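Local coordinates for isomerase/lactonizing enzyme (Agrobacterium tumefaciens, PDB 1RVK), which is of unknown function but belongs to the enolase superfamily, binds a magnesium ion and probably acts as an isomerase or lactonizing enzyme, at residues V6-F11 / A36-R41; H49-P54 / E369-T374; I56-V61 / A93-D98. All coordinates share one frame; numbering follows the deposited sequence.

Interaction 1 (V6-F11 / A36-R41); sequences VEVRVF and AMLTVR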
# COMPACT_ATOMS: atom_id res chain seq x y z
N VAL A 6 2.11 10.13 23.77
CA VAL A 6 1.85 9.19 22.68
C VAL A 6 0.48 8.64 23.03
O VAL A 6 0.32 7.97 24.05
CB VAL A 6 2.87 8.03 22.63
CG1 VAL A 6 2.51 7.08 21.50
CG2 VAL A 6 4.27 8.58 22.43
N GLU A 7 -0.52 8.94 22.21
CA GLU A 7 -1.88 8.50 22.49
C GLU A 7 -2.55 7.78 21.33
O GLU A 7 -2.27 8.05 20.17
CB GLU A 7 -2.73 9.71 22.88
CG GLU A 7 -2.01 10.68 23.81
CD GLU A 7 -2.78 11.97 24.03
OE1 GLU A 7 -3.36 12.49 23.05
OE2 GLU A 7 -2.79 12.47 25.17
N VAL A 8 -3.43 6.85 21.68
CA VAL A 8 -4.17 6.09 20.69
C VAL A 8 -5.66 6.29 20.92
O VAL A 8 -6.14 6.14 22.05
CB VAL A 8 -3.86 4.58 20.78
CG1 VAL A 8 -4.75 3.80 19.80
CG2 VAL A 8 -2.39 4.33 20.46
N ARG A 9 -6.38 6.65 19.86
CA ARG A 9 -7.81 6.86 19.94
C ARG A 9 -8.48 5.91 18.96
O ARG A 9 -8.23 5.98 17.75
CB ARG A 9 -8.17 8.30 19.59
CG ARG A 9 -7.66 9.33 20.59
CD ARG A 9 -7.98 10.75 20.15
NE ARG A 9 -7.70 11.72 21.20
CZ ARG A 9 -6.49 11.99 21.68
NH1 ARG A 9 -5.42 11.36 21.20
NH2 ARG A 9 -6.34 12.89 22.65
N VAL A 10 -9.29 5.00 19.48
CA VAL A 10 -10.00 4.04 18.65
C VAL A 10 -11.42 4.55 18.43
O VAL A 10 -12.09 4.97 19.38
CB VAL A 10 -10.04 2.65 19.31
CG1 VAL A 10 -10.69 1.64 18.37
CG2 VAL A 10 -8.63 2.20 19.66
N PHE A 11 -11.87 4.51 17.18
CA PHE A 11 -13.20 4.97 16.85
C PHE A 11 -13.81 4.05 15.80
O PHE A 11 -13.12 3.20 15.24
CB PHE A 11 -13.15 6.40 16.30
CG PHE A 11 -12.33 6.55 15.05
CD1 PHE A 11 -10.95 6.61 15.12
CD2 PHE A 11 -12.95 6.60 13.81
CE1 PHE A 11 -10.18 6.73 13.95
CE2 PHE A 11 -12.20 6.71 12.64
CZ PHE A 11 -10.81 6.78 12.71
N ALA A 36 -7.98 2.88 14.42
CA ALA A 36 -7.20 3.55 15.45
C ALA A 36 -6.38 4.70 14.90
O ALA A 36 -5.89 4.65 13.77
CB ALA A 36 -6.29 2.55 16.16
N MSE A 37 -6.25 5.76 15.69
CA MSE A 37 -5.46 6.91 15.29
C MSE A 37 -4.39 7.11 16.36
O MSE A 37 -4.70 7.21 17.55
CB MSE A 37 -6.31 8.18 15.17
CG MSE A 37 -5.48 9.42 14.81
SE MSE A 37 -6.49 11.08 14.56
CE MSE A 37 -7.01 11.38 16.40
N LEU A 38 -3.14 7.13 15.92
CA LEU A 38 -2.01 7.34 16.81
C LEU A 38 -1.63 8.82 16.76
O LEU A 38 -1.50 9.38 15.67
CB LEU A 38 -0.82 6.48 16.37
CG LEU A 38 0.49 6.49 17.18
CD1 LEU A 38 1.16 7.84 17.09
CD2 LEU A 38 0.20 6.12 18.62
N THR A 39 -1.47 9.44 17.92
CA THR A 39 -1.09 10.84 17.99
C THR A 39 0.18 11.02 18.83
O THR A 39 0.28 10.46 19.93
CB THR A 39 -2.20 11.72 18.62
OG1 THR A 39 -3.34 11.77 17.75
CG2 THR A 39 -1.70 13.14 18.86
N VAL A 40 1.13 11.77 18.30
CA VAL A 40 2.37 12.06 19.01
C VAL A 40 2.36 13.57 19.28
O VAL A 40 2.17 14.36 18.36
CB VAL A 40 3.61 11.70 18.16
CG1 VAL A 40 4.89 12.04 18.92
CG2 VAL A 40 3.58 10.22 17.80
N ARG A 41 2.56 13.96 20.54
CA ARG A 41 2.54 15.37 20.90
C ARG A 41 3.84 15.82 21.56
O ARG A 41 4.48 15.05 22.29
CB ARG A 41 1.37 15.66 21.85
CG ARG A 41 1.23 17.12 22.25
CD ARG A 41 0.10 17.34 23.26
NE ARG A 41 -1.17 16.82 22.77
CZ ARG A 41 -1.72 15.68 23.18
NH1 ARG A 41 -1.11 14.93 24.08
NH2 ARG A 41 -2.88 15.28 22.66
O HOH W 1 -4.95 9.79 18.69
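Glu-7 OE1 is gripped by three N-H groups from two arginines. Arg-41 NH2 reaches Glu-7 OE1 across the strands at 2.9 Å, while NH1 and NH2 of Arg-9, on the same strand as the glutamate, both lie 3.0 Å from that oxygen. All three nitrogens lie well out of the carboxylate plane. Arg-41 holds the other oxygen as well, NH1 bonding to Glu-7 OE2, with the guanidinium and carboxylate planes 72° apart; its NE turns to Glu-47. The Arg-9 chain, extended from CG to NE, runs beside selenomethionine Met-37, Arg-9 CD 3.9 Å from Met-37 CE. A water ties Arg-9 NH1 to Met-37 O and to Thr-39 OG1, which also bonds to His-49. The backbones pair antiparallel, with Glu-7 opposite Thr-39 and Arg-9 opposite Met-37 in hydrogen-bonded pairs. On the other face Leu-38 CD2 packs against Val-8 CG2 at 3.6 Å and against Val-6 CG1, under helices 59-70 and 98-116. The strand pair is thus two-sided, this face apolar, the opposite one combining the charged cluster with Met-37, which packs on helix 373-378. With Arg-9 NH2 only 4.2 Å from Arg-41 NH2, the carboxylate probably offsets their repulsion and would itself be favoured as the anion.

Interaction 2 (H49-P54 / E369-T374); sequences HSFTAP and EDIDFT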
# COMPACT_ATOMS: atom_id res chain seq x y z
N HIS A 49 -0.26 12.84 13.50
CA HIS A 49 -1.20 11.72 13.54
C HIS A 49 -1.01 10.71 12.41
O HIS A 49 -0.48 11.04 11.35
CB HIS A 49 -2.63 12.25 13.45
CG HIS A 49 -2.88 13.50 14.23
ND1 HIS A 49 -3.12 13.50 15.58
CD2 HIS A 49 -2.90 14.79 13.84
CE1 HIS A 49 -3.28 14.74 16.00
NE2 HIS A 49 -3.15 15.55 14.96
N SER A 50 -1.48 9.49 12.65
CA SER A 50 -1.42 8.44 11.64
C SER A 50 -2.43 7.35 12.00
O SER A 50 -2.67 7.07 13.17
CB SER A 50 -0.00 7.85 11.56
OG SER A 50 0.18 7.21 10.31
N PHE A 51 -3.03 6.75 10.97
CA PHE A 51 -4.06 5.73 11.16
C PHE A 51 -3.59 4.30 10.92
O PHE A 51 -2.71 4.05 10.10
CB PHE A 51 -5.23 6.03 10.23
CG PHE A 51 -5.90 7.34 10.50
CD1 PHE A 51 -6.88 7.45 11.48
CD2 PHE A 51 -5.52 8.49 9.80
CE1 PHE A 51 -7.47 8.68 11.77
CE2 PHE A 51 -6.11 9.72 10.09
CZ PHE A 51 -7.08 9.81 11.08
N THR A 52 -4.20 3.36 11.65
CA THR A 52 -3.89 1.94 11.50
C THR A 52 -4.93 1.10 12.23
O THR A 52 -5.83 1.64 12.87
CB THR A 52 -2.49 1.60 12.06
OG1 THR A 52 -2.10 0.29 11.60
CG2 THR A 52 -2.49 1.62 13.58
N ALA A 53 -4.81 -0.22 12.11
CA ALA A 53 -5.74 -1.12 12.77
C ALA A 53 -5.45 -1.14 14.27
O ALA A 53 -4.29 -1.12 14.69
CB ALA A 53 -5.61 -2.53 12.20
N PRO A 54 -6.50 -1.20 15.10
CA PRO A 54 -6.40 -1.22 16.57
C PRO A 54 -5.33 -2.14 17.17
O PRO A 54 -4.57 -1.71 18.03
CB PRO A 54 -7.81 -1.61 17.00
CG PRO A 54 -8.66 -0.97 15.95
CD PRO A 54 -7.91 -1.32 14.68
N GLU A 369 -3.48 14.68 5.70
CA GLU A 369 -4.77 14.02 5.90
C GLU A 369 -5.68 15.03 6.61
O GLU A 369 -5.36 15.52 7.69
CB GLU A 369 -4.58 12.73 6.72
CG GLU A 369 -3.65 11.73 6.02
CD GLU A 369 -3.59 10.36 6.67
OE1 GLU A 369 -3.36 10.28 7.90
OE2 GLU A 369 -3.77 9.35 5.96
N ASP A 370 -6.79 15.36 5.95
CA ASP A 370 -7.76 16.33 6.46
C ASP A 370 -8.65 15.62 7.48
O ASP A 370 -9.78 15.24 7.19
CB ASP A 370 -8.60 16.85 5.29
CG ASP A 370 -9.30 18.16 5.59
OD1 ASP A 370 -10.00 18.68 4.70
OD2 ASP A 370 -9.14 18.69 6.72
N ILE A 371 -8.12 15.46 8.69
CA ILE A 371 -8.80 14.74 9.76
C ILE A 371 -10.02 15.41 10.38
O ILE A 371 -9.97 16.57 10.79
CB ILE A 371 -7.80 14.39 10.88
CG1 ILE A 371 -6.59 13.68 10.26
CG2 ILE A 371 -8.47 13.51 11.92
CD1 ILE A 371 -5.46 13.44 11.23
N ASP A 372 -11.12 14.67 10.44
CA ASP A 372 -12.35 15.17 11.04
C ASP A 372 -12.30 14.72 12.50
O ASP A 372 -12.86 13.69 12.86
CB ASP A 372 -13.58 14.55 10.36
CG ASP A 372 -14.88 15.24 10.75
OD1 ASP A 372 -14.96 15.80 11.87
OD2 ASP A 372 -15.84 15.21 9.95
N PHE A 373 -11.62 15.50 13.34
CA PHE A 373 -11.49 15.17 14.75
C PHE A 373 -12.83 15.09 15.48
O PHE A 373 -12.99 14.31 16.42
CB PHE A 373 -10.57 16.17 15.45
CG PHE A 373 -9.16 16.15 14.94
CD1 PHE A 373 -8.76 17.01 13.92
CD2 PHE A 373 -8.23 15.26 15.45
CE1 PHE A 373 -7.47 16.98 13.42
CE2 PHE A 373 -6.93 15.21 14.96
CZ PHE A 373 -6.55 16.07 13.94
N THR A 374 -13.78 15.90 15.04
CA THR A 374 -15.11 15.91 15.66
C THR A 374 -15.81 14.57 15.43
O THR A 374 -16.42 14.03 16.35
CB THR A 374 -15.98 17.04 15.09
OG1 THR A 374 -15.37 18.30 15.39
CG2 THR A 374 -17.37 17.00 15.71
O HOH W 2 -2.31 12.11 9.40
O HOH W 3 -2.09 7.84 8.35
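His-49 and Phe-373 form a T-shaped aromatic pair, the edge of the phenylalanine directed at the face of the imidazole. The ring centroids are 5.1 Å apart, the planes meet at 64°, and Phe-373 CZ comes within 3.6 Å of His-49 NE2. Imidazole ND1 is hydrogen-bonded to Thr-39 of the neighbouring strand, which would limit rotation of the ring that Phe-373 meets. Apolar packing centres on Ile-371, whose CD1 lies 3.8 Å from His-49 CB and 3.9 Å from Phe-51 CE2. With CG1 of this isoleucine anti to the carbonyl carbon (chi1 -52°) and CD1 in turn anti to CA, CD1 reaches both aromatic residues, while CG2 sits over the centre of the Phe-373 ring. Strand 47-52 borders the three-stranded sheet of the N-terminal domain, as in other enolase superfamily members; the 369-374 segment, from the far end of the chain, runs roughly crosswise to the strand and leads into helix 373-378, with Asp-372 as N-cap. Glu-369 makes the remaining contacts. Glu-369 OE1 lies at the edge of the Phe-51 ring, 3.4 Å from Phe-51 CD2, the carboxylate and ring planes 56° apart. Two waters donate to this same oxygen: one, 2.6 Å from Glu-369 OE1, also donates to His-49 O, and the other accepts from Phe-51 N and bonds to Ser-50 OG.

Interaction 3 (I56-V61 / A93-D98); sequences IVRPHV and AAQLTD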
# COMPACT_ATOMS: atom_id res chain seq x y z
N ILE A 56 -2.57 -3.17 16.07
CA ILE A 56 -1.21 -2.74 15.79
C ILE A 56 -0.68 -1.70 16.78
O ILE A 56 0.53 -1.60 17.00
CB ILE A 56 -1.13 -2.20 14.34
CG1 ILE A 56 -1.40 -3.36 13.37
CG2 ILE A 56 0.23 -1.56 14.06
CD1 ILE A 56 -1.71 -2.93 11.95
N VAL A 57 -1.59 -0.95 17.40
CA VAL A 57 -1.22 0.06 18.38
C VAL A 57 -1.96 -0.16 19.69
O VAL A 57 -2.31 0.80 20.39
CB VAL A 57 -1.53 1.48 17.87
CG1 VAL A 57 -0.61 1.83 16.70
CG2 VAL A 57 -2.99 1.58 17.44
N ARG A 58 -2.20 -1.42 20.03
CA ARG A 58 -2.89 -1.75 21.27
C ARG A 58 -1.99 -1.40 22.46
O ARG A 58 -0.78 -1.23 22.31
CB ARG A 58 -3.30 -3.23 21.29
CG ARG A 58 -2.15 -4.24 21.27
CD ARG A 58 -2.70 -5.66 21.19
NE ARG A 58 -1.69 -6.68 21.43
CZ ARG A 58 -0.74 -7.02 20.56
NH1 ARG A 58 -0.66 -6.42 19.38
NH2 ARG A 58 0.14 -7.97 20.88
N PRO A 59 -2.58 -1.28 23.66
CA PRO A 59 -1.81 -0.94 24.86
C PRO A 59 -0.51 -1.71 25.08
O PRO A 59 0.51 -1.12 25.42
CB PRO A 59 -2.82 -1.18 25.98
CG PRO A 59 -4.11 -0.74 25.33
CD PRO A 59 -4.01 -1.41 23.97
N HIS A 60 -0.54 -3.03 24.89
CA HIS A 60 0.67 -3.82 25.09
C HIS A 60 1.86 -3.29 24.31
O HIS A 60 2.96 -3.17 24.84
CB HIS A 60 0.43 -5.29 24.71
CG HIS A 60 1.67 -6.13 24.79
ND1 HIS A 60 2.45 -6.43 23.69
CD2 HIS A 60 2.29 -6.69 25.86
CE1 HIS A 60 3.49 -7.13 24.08
NE2 HIS A 60 3.42 -7.31 25.39
N VAL A 61 1.63 -2.95 23.04
CA VAL A 61 2.69 -2.45 22.18
C VAL A 61 3.08 -1.02 22.52
O VAL A 61 4.26 -0.67 22.51
CB VAL A 61 2.26 -2.52 20.69
CG1 VAL A 61 3.37 -2.00 19.80
CG2 VAL A 61 1.91 -3.95 20.33
N ALA A 93 9.07 -10.91 21.24
CA ALA A 93 8.16 -12.05 21.24
C ALA A 93 7.18 -11.93 20.08
O ALA A 93 6.01 -12.29 20.20
CB ALA A 93 7.41 -12.14 22.58
N ALA A 94 7.68 -11.40 18.96
CA ALA A 94 6.91 -11.21 17.73
C ALA A 94 5.78 -10.19 17.81
O ALA A 94 4.93 -10.14 16.92
CB ALA A 94 6.36 -12.55 17.25
N GLN A 95 5.78 -9.36 18.85
CA GLN A 95 4.71 -8.37 18.99
C GLN A 95 5.02 -6.97 18.45
O GLN A 95 4.10 -6.20 18.18
CB GLN A 95 4.27 -8.28 20.46
CG GLN A 95 3.89 -9.64 21.05
CD GLN A 95 2.92 -10.42 20.17
OE1 GLN A 95 3.11 -11.61 19.92
NE2 GLN A 95 1.87 -9.75 19.71
N LEU A 96 6.30 -6.61 18.31
CA LEU A 96 6.64 -5.30 17.76
C LEU A 96 6.88 -5.52 16.27
O LEU A 96 7.98 -5.84 15.84
CB LEU A 96 7.90 -4.72 18.42
CG LEU A 96 8.29 -3.31 17.96
CD1 LEU A 96 7.15 -2.33 18.23
CD2 LEU A 96 9.57 -2.87 18.66
N THR A 97 5.82 -5.33 15.49
CA THR A 97 5.84 -5.57 14.05
C THR A 97 6.22 -4.39 13.17
O THR A 97 6.27 -3.24 13.63
CB THR A 97 4.47 -6.05 13.59
OG1 THR A 97 3.53 -4.97 13.74
CG2 THR A 97 4.01 -7.22 14.45
N ASP A 98 6.50 -4.67 11.90
CA ASP A 98 6.85 -3.61 10.96
C ASP A 98 5.65 -2.67 10.85
O ASP A 98 5.82 -1.47 10.60
CB ASP A 98 7.17 -4.18 9.56
CG ASP A 98 8.44 -5.01 9.54
OD1 ASP A 98 9.28 -4.85 10.46
OD2 ASP A 98 8.60 -5.81 8.59
O HOH W 4 1.61 -6.95 17.64
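The imidazole of His-60 and the side chain of Gln-95 cross at about a right angle, ring and amide planes 68° apart. Gln-95 CB meets the ring at its edge, 3.9 Å from His-60 CE1, and CG lies beside the same carbon. Arg-58 approaches Gln-95 obliquely, its guanidinium plane 80° from the amide, with the end of Gln-95 at the guanidinium edge. From a CG set between the backbone N and the carbonyl carbon (chi1 64°), the extended Arg-58 chain carries the guanidinium to Gln-95. In the guanidinium plane a water accepts from Arg-58 NH1 at 2.9 Å and donates to Gln-95 O at 2.7 Å, linking the side chain of one segment to the backbone of the other; NH1 also bonds to Glu-55 O. Val-61 crosses Leu-96 obliquely, Val-61 CG1 4.1 Å from Leu-96 CD1, and Val-61 CG2 touches Gln-95 O at 3.8 Å. Phe-65, farther along helix 59-70, packs on both His-60 and Leu-96. Arg-58 and Thr-97 each occupy an N-cap position, Thr-97 OG1 capping Thr-100 N. The contact thus joins the start of helix 59-70 to the loop leading into helix 98-116, within the alpha+beta N-terminal domain characteristic of the enolase superfamily.

Overall arrangement
Interactions 1, 3 and the 49-54 half of interaction 2 belong to the N-terminal domain, apart from the barrel domain that holds the magnesium ligands Asp-206, Glu-232 and Glu-258, at or just beyond the C-terminal ends of its strands. Interactions 1 and 2, with centres about 8 Å apart, both reach the three-stranded antiparallel sheet, the second through 49-54; strand 30-42 lies between 3-15 and 47-52. Interaction 3, its centre about 14 Å from that of interaction 1 and 19 Å from that of interaction 2, lies among the helices; Val-57 packs on Val-8, Ala-36 and Thr-52 of the sheet. Along the chain interaction 1 closes first, and interaction 3 falls between the segments of interaction 2, which brings the C-terminal region back to the N-terminal domain.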